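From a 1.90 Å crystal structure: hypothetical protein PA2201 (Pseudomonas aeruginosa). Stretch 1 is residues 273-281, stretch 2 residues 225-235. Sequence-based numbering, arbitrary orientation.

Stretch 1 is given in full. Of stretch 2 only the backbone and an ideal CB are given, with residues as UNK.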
# COMPACT_ATOMS: atom_id res chain seq x y z
N VAL B 273 -22.67 12.49 35.08
CA VAL B 273 -21.36 12.47 35.73
C VAL B 273 -20.24 12.01 34.77
O VAL B 273 -19.10 12.51 34.83
CB VAL B 273 -21.38 11.64 37.05
CG1 VAL B 273 -21.59 10.15 36.82
CG2 VAL B 273 -20.13 11.93 37.90
N LEU B 274 -20.59 11.13 33.84
CA LEU B 274 -19.58 10.59 32.94
C LEU B 274 -19.24 11.51 31.76
O LEU B 274 -18.18 11.38 31.13
CB LEU B 274 -20.03 9.22 32.44
CG LEU B 274 -20.47 8.22 33.51
CD1 LEU B 274 -20.91 6.97 32.81
CD2 LEU B 274 -19.34 7.95 34.53
N ARG B 275 -20.13 12.45 31.45
CA ARG B 275 -19.92 13.35 30.31
C ARG B 275 -18.78 14.34 30.52
O ARG B 275 -18.28 14.95 29.56
CB ARG B 275 -21.22 14.08 29.97
CG ARG B 275 -22.23 13.08 29.50
CD ARG B 275 -23.26 13.65 28.59
NE ARG B 275 -24.10 12.56 28.15
CZ ARG B 275 -24.75 12.51 27.00
NH1 ARG B 275 -24.64 13.51 26.13
NH2 ARG B 275 -25.49 11.43 26.71
N ALA B 276 -18.38 14.53 31.77
CA ALA B 276 -17.19 15.33 32.09
C ALA B 276 -15.94 14.72 31.48
O ALA B 276 -14.95 15.44 31.25
CB ALA B 276 -17.04 15.46 33.59
N SER B 277 -15.98 13.41 31.22
CA SER B 277 -14.77 12.69 30.73
C SER B 277 -14.54 12.92 29.24
O SER B 277 -15.45 12.71 28.44
CB SER B 277 -14.86 11.19 30.98
OG SER B 277 -13.75 10.58 30.29
N PRO B 278 -13.34 13.38 28.87
CA PRO B 278 -12.97 13.57 27.47
C PRO B 278 -12.90 12.26 26.67
O PRO B 278 -12.74 12.29 25.44
CB PRO B 278 -11.59 14.23 27.54
CG PRO B 278 -11.10 13.99 28.92
CD PRO B 278 -12.27 13.81 29.80
N HIS B 279 -13.07 11.15 27.38
CA HIS B 279 -13.01 9.81 26.77
C HIS B 279 -14.40 9.18 26.59
O HIS B 279 -14.52 8.11 26.00
CB HIS B 279 -12.11 8.89 27.61
CG HIS B 279 -10.73 9.45 27.84
ND1 HIS B 279 -9.68 9.24 26.96
CD2 HIS B 279 -10.25 10.27 28.80
CE1 HIS B 279 -8.61 9.88 27.40
NE2 HIS B 279 -8.93 10.50 28.52
N TYR B 280 -15.45 9.84 27.07
CA TYR B 280 -16.81 9.32 27.02
C TYR B 280 -17.50 9.81 25.74
O TYR B 280 -17.43 11.00 25.38
CB TYR B 280 -17.61 9.82 28.26
CG TYR B 280 -18.98 9.21 28.43
CD1 TYR B 280 -19.13 7.89 28.88
CD2 TYR B 280 -20.14 9.94 28.14
CE1 TYR B 280 -20.38 7.32 29.02
CE2 TYR B 280 -21.41 9.39 28.29
CZ TYR B 280 -21.52 8.07 28.75
OH TYR B 280 -22.78 7.51 28.89
N LEU B 281 -18.26 8.94 25.10
CA LEU B 281 -18.91 9.33 23.83
C LEU B 281 -20.37 9.69 24.03
O LEU B 281 -21.27 9.05 23.46
CB LEU B 281 -18.75 8.16 22.82
CG LEU B 281 -17.29 7.96 22.39
CD1 LEU B 281 -17.09 6.51 21.86
CD2 LEU B 281 -16.93 9.00 21.34
N UNK B 225 -13.55 4.45 37.25
CA UNK B 225 -13.01 3.71 36.10
C UNK B 225 -12.56 4.63 34.96
O UNK B 225 -11.44 4.47 34.45
CB UNK B 225 -14.06 2.73 35.58
N UNK B 226 -13.41 5.58 34.56
CA UNK B 226 -13.03 6.54 33.53
C UNK B 226 -11.84 7.41 33.94
O UNK B 226 -10.99 7.73 33.11
CB UNK B 226 -14.23 7.43 33.19
N UNK B 227 -11.80 7.85 35.20
CA UNK B 227 -10.70 8.69 35.67
C UNK B 227 -9.38 7.94 35.68
O UNK B 227 -8.37 8.45 35.19
CB UNK B 227 -11.00 9.22 37.07
N UNK B 228 -9.39 6.73 36.24
CA UNK B 228 -8.16 5.98 36.45
C UNK B 228 -7.70 5.23 35.20
O UNK B 228 -6.50 5.22 34.90
CB UNK B 228 -8.35 4.99 37.60
N UNK B 229 -8.63 4.63 34.45
CA UNK B 229 -8.19 3.80 33.33
C UNK B 229 -8.08 4.54 32.00
O UNK B 229 -7.50 4.02 31.04
CB UNK B 229 -9.15 2.62 33.17
N UNK B 230 -8.60 5.77 31.95
CA UNK B 230 -8.54 6.54 30.71
C UNK B 230 -7.78 7.82 30.97
O UNK B 230 -6.67 7.96 30.49
CB UNK B 230 -9.94 6.84 30.17
N UNK B 231 -8.34 8.72 31.79
CA UNK B 231 -7.73 10.03 31.94
C UNK B 231 -6.31 9.94 32.52
O UNK B 231 -5.41 10.54 31.95
CB UNK B 231 -8.61 10.91 32.83
N UNK B 232 -6.14 9.20 33.62
CA UNK B 232 -4.82 9.06 34.25
C UNK B 232 -3.83 8.22 33.44
O UNK B 232 -2.60 8.42 33.52
CB UNK B 232 -4.98 8.44 35.64
N UNK B 233 -4.36 7.30 32.66
CA UNK B 233 -3.52 6.49 31.78
C UNK B 233 -2.95 7.37 30.65
O UNK B 233 -1.75 7.38 30.41
CB UNK B 233 -4.32 5.32 31.20
N UNK B 234 -3.82 8.13 29.98
CA UNK B 234 -3.38 8.88 28.81
C UNK B 234 -2.62 10.16 29.22
O UNK B 234 -2.02 10.82 28.38
CB UNK B 234 -4.58 9.23 27.93
N UNK B 235 -2.66 10.49 30.50
CA UNK B 235 -1.85 11.56 31.04
C UNK B 235 -0.37 11.16 31.22
O UNK B 235 0.51 12.02 31.33
CB UNK B 235 -2.44 12.01 32.38

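Position 225 opens the segment with a CB that finds nothing of stretch 1 within 5.5 Å, so this contact sets no rule there. It is Tyr225, whose hydroxyl is bonded elsewhere in the structure.

Position 226 points its CB toward stretch 1, 4.3 Å from Ser277 OG and 5.3 Å from Leu274 CD2. Beyond lie the flank of Leu274, the CB of Ser277 and the ring of Tyr280, a mostly apolar hollow with one hydroxyl at its mouth. A branched aliphatic or methionine would suit it. The residue is Leu226. Its CD1 sits 3.7 Å from Ser277 CB, 3.9 Å from Leu274 CB and 4.2 Å from Tyr280 CD1, so one methyl meets all three walls. A water bridges the hydroxyl to the backbone instead: it donates to Leu226 O at 3.0 Å and lies 2.5 Å from Ser277 OG, which accepts from His279 N at 3.0 Å.

Positions 227, 228 and 229 have no part of stretch 1 near their CB atoms, and polar residues fit as well as any. They are Gln227, Ser228 and Gln229; Gln229 NE2 donates to Ser228 OG at 2.9 Å.

At position 230 the phi/psi of -120/-67 falls within a wider pi-type turn spanning 227-231. The CB points toward stretch 1, 3.6 Å from His279 CG, so the first carbon already packs on the imidazole. Many side chains could supply that carbon, provided the remainder turns aside from the ring; an aromatic or long aliphatic is plausible. Tyr230 does this with chi1 m: its CB lies over one face of the imidazole, 3.8 Å from the His279 ring centroid, while its own ring sits oblique to it, planes at 47°.

Position 231 looks sideways, its CB 4.3 Å from His279 NE2, with room beyond. A long, flexible polar chain is reasonable. Arg231 brings its CA to 3.7 Å from His279 NE2, but its end leads away, and NH1 makes a weak hydrogen bond to Gln227 OE1 at 3.2 Å.

Positions 232 and 233 point their CB atoms away and sideways, so stretch 1 places no demand on either, and polar or apolar chains would serve equally. They hold Glu232, whose OE2 accepts from Gln227 NE2 at 3.3 Å, and Phe233.

Position 234 turns toward stretch 1 again, its CB 4.1 Å from His279 CE1. A flat or apolar group could lie beside the imidazole. Phe234 places CD2 3.5 Å from His279 CE1; the planes are near parallel, at 19°, but slid apart.

Position 235 is beyond reach and undemanding, open to any side chain: Gln235.

Stretch 2 (225-235) YLQSQYREFFQ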
# COMPACT_ATOMS: atom_id res chain seq x y z
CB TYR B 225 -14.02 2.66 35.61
CG TYR B 225 -13.53 1.84 34.41
CD1 TYR B 225 -12.70 0.74 34.59
CD2 TYR B 225 -13.93 2.18 33.09
CE1 TYR B 225 -12.27 -0.02 33.48
CE2 TYR B 225 -13.51 1.43 31.98
CZ TYR B 225 -12.68 0.33 32.20
OH TYR B 225 -12.24 -0.41 31.10
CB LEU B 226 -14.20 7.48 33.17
CG LEU B 226 -15.27 6.96 32.22
CD1 LEU B 226 -16.34 8.00 31.99
CD2 LEU B 226 -14.62 6.55 30.88
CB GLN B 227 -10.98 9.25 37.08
CG GLN B 227 -9.82 10.14 37.69
CD GLN B 227 -9.50 11.38 36.85
OE1 GLN B 227 -10.30 11.80 36.02
NE2 GLN B 227 -8.30 11.94 37.05
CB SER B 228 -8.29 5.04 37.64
OG SER B 228 -8.97 3.85 37.29
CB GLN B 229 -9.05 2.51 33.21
CG GLN B 229 -9.04 1.60 34.47
CD GLN B 229 -7.65 1.30 34.96
OE1 GLN B 229 -6.78 0.84 34.20
NE2 GLN B 229 -7.41 1.58 36.24
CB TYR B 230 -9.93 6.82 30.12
CG TYR B 230 -10.46 5.60 29.44
CD1 TYR B 230 -11.10 4.59 30.17
CD2 TYR B 230 -10.24 5.41 28.07
CE1 TYR B 230 -11.54 3.41 29.52
CE2 TYR B 230 -10.69 4.25 27.42
CZ TYR B 230 -11.32 3.26 28.15
OH TYR B 230 -11.75 2.15 27.49
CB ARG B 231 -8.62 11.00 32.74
CG ARG B 231 -8.04 12.43 32.74
CD ARG B 231 -8.96 13.43 33.38
NE ARG B 231 -8.20 14.48 34.06
CZ ARG B 231 -8.61 15.16 35.14
NH1 ARG B 231 -9.81 14.94 35.68
NH2 ARG B 231 -7.81 16.07 35.67
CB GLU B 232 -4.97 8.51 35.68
CG GLU B 232 -5.56 9.57 36.61
CD GLU B 232 -5.95 9.05 38.00
OE1 GLU B 232 -5.75 7.86 38.32
OE2 GLU B 232 -6.46 9.87 38.79
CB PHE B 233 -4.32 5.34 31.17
CG PHE B 233 -3.53 4.53 30.18
CD1 PHE B 233 -2.45 3.76 30.61
CD2 PHE B 233 -3.81 4.58 28.82
CE1 PHE B 233 -1.68 3.04 29.70
CE2 PHE B 233 -3.04 3.86 27.90
CZ PHE B 233 -1.99 3.07 28.35
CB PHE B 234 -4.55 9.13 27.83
CG PHE B 234 -4.97 7.90 27.07
CD1 PHE B 234 -4.11 7.33 26.12
CD2 PHE B 234 -6.23 7.31 27.30
CE1 PHE B 234 -4.51 6.15 25.41
CE2 PHE B 234 -6.63 6.18 26.63
CZ PHE B 234 -5.78 5.57 25.66
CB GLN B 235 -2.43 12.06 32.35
CG GLN B 235 -3.43 13.19 32.12
CD GLN B 235 -4.18 13.62 33.37
OE1 GLN B 235 -4.25 12.90 34.39
NE2 GLN B 235 -4.76 14.81 33.29
O HOH W 1 -11.90 10.39 31.97
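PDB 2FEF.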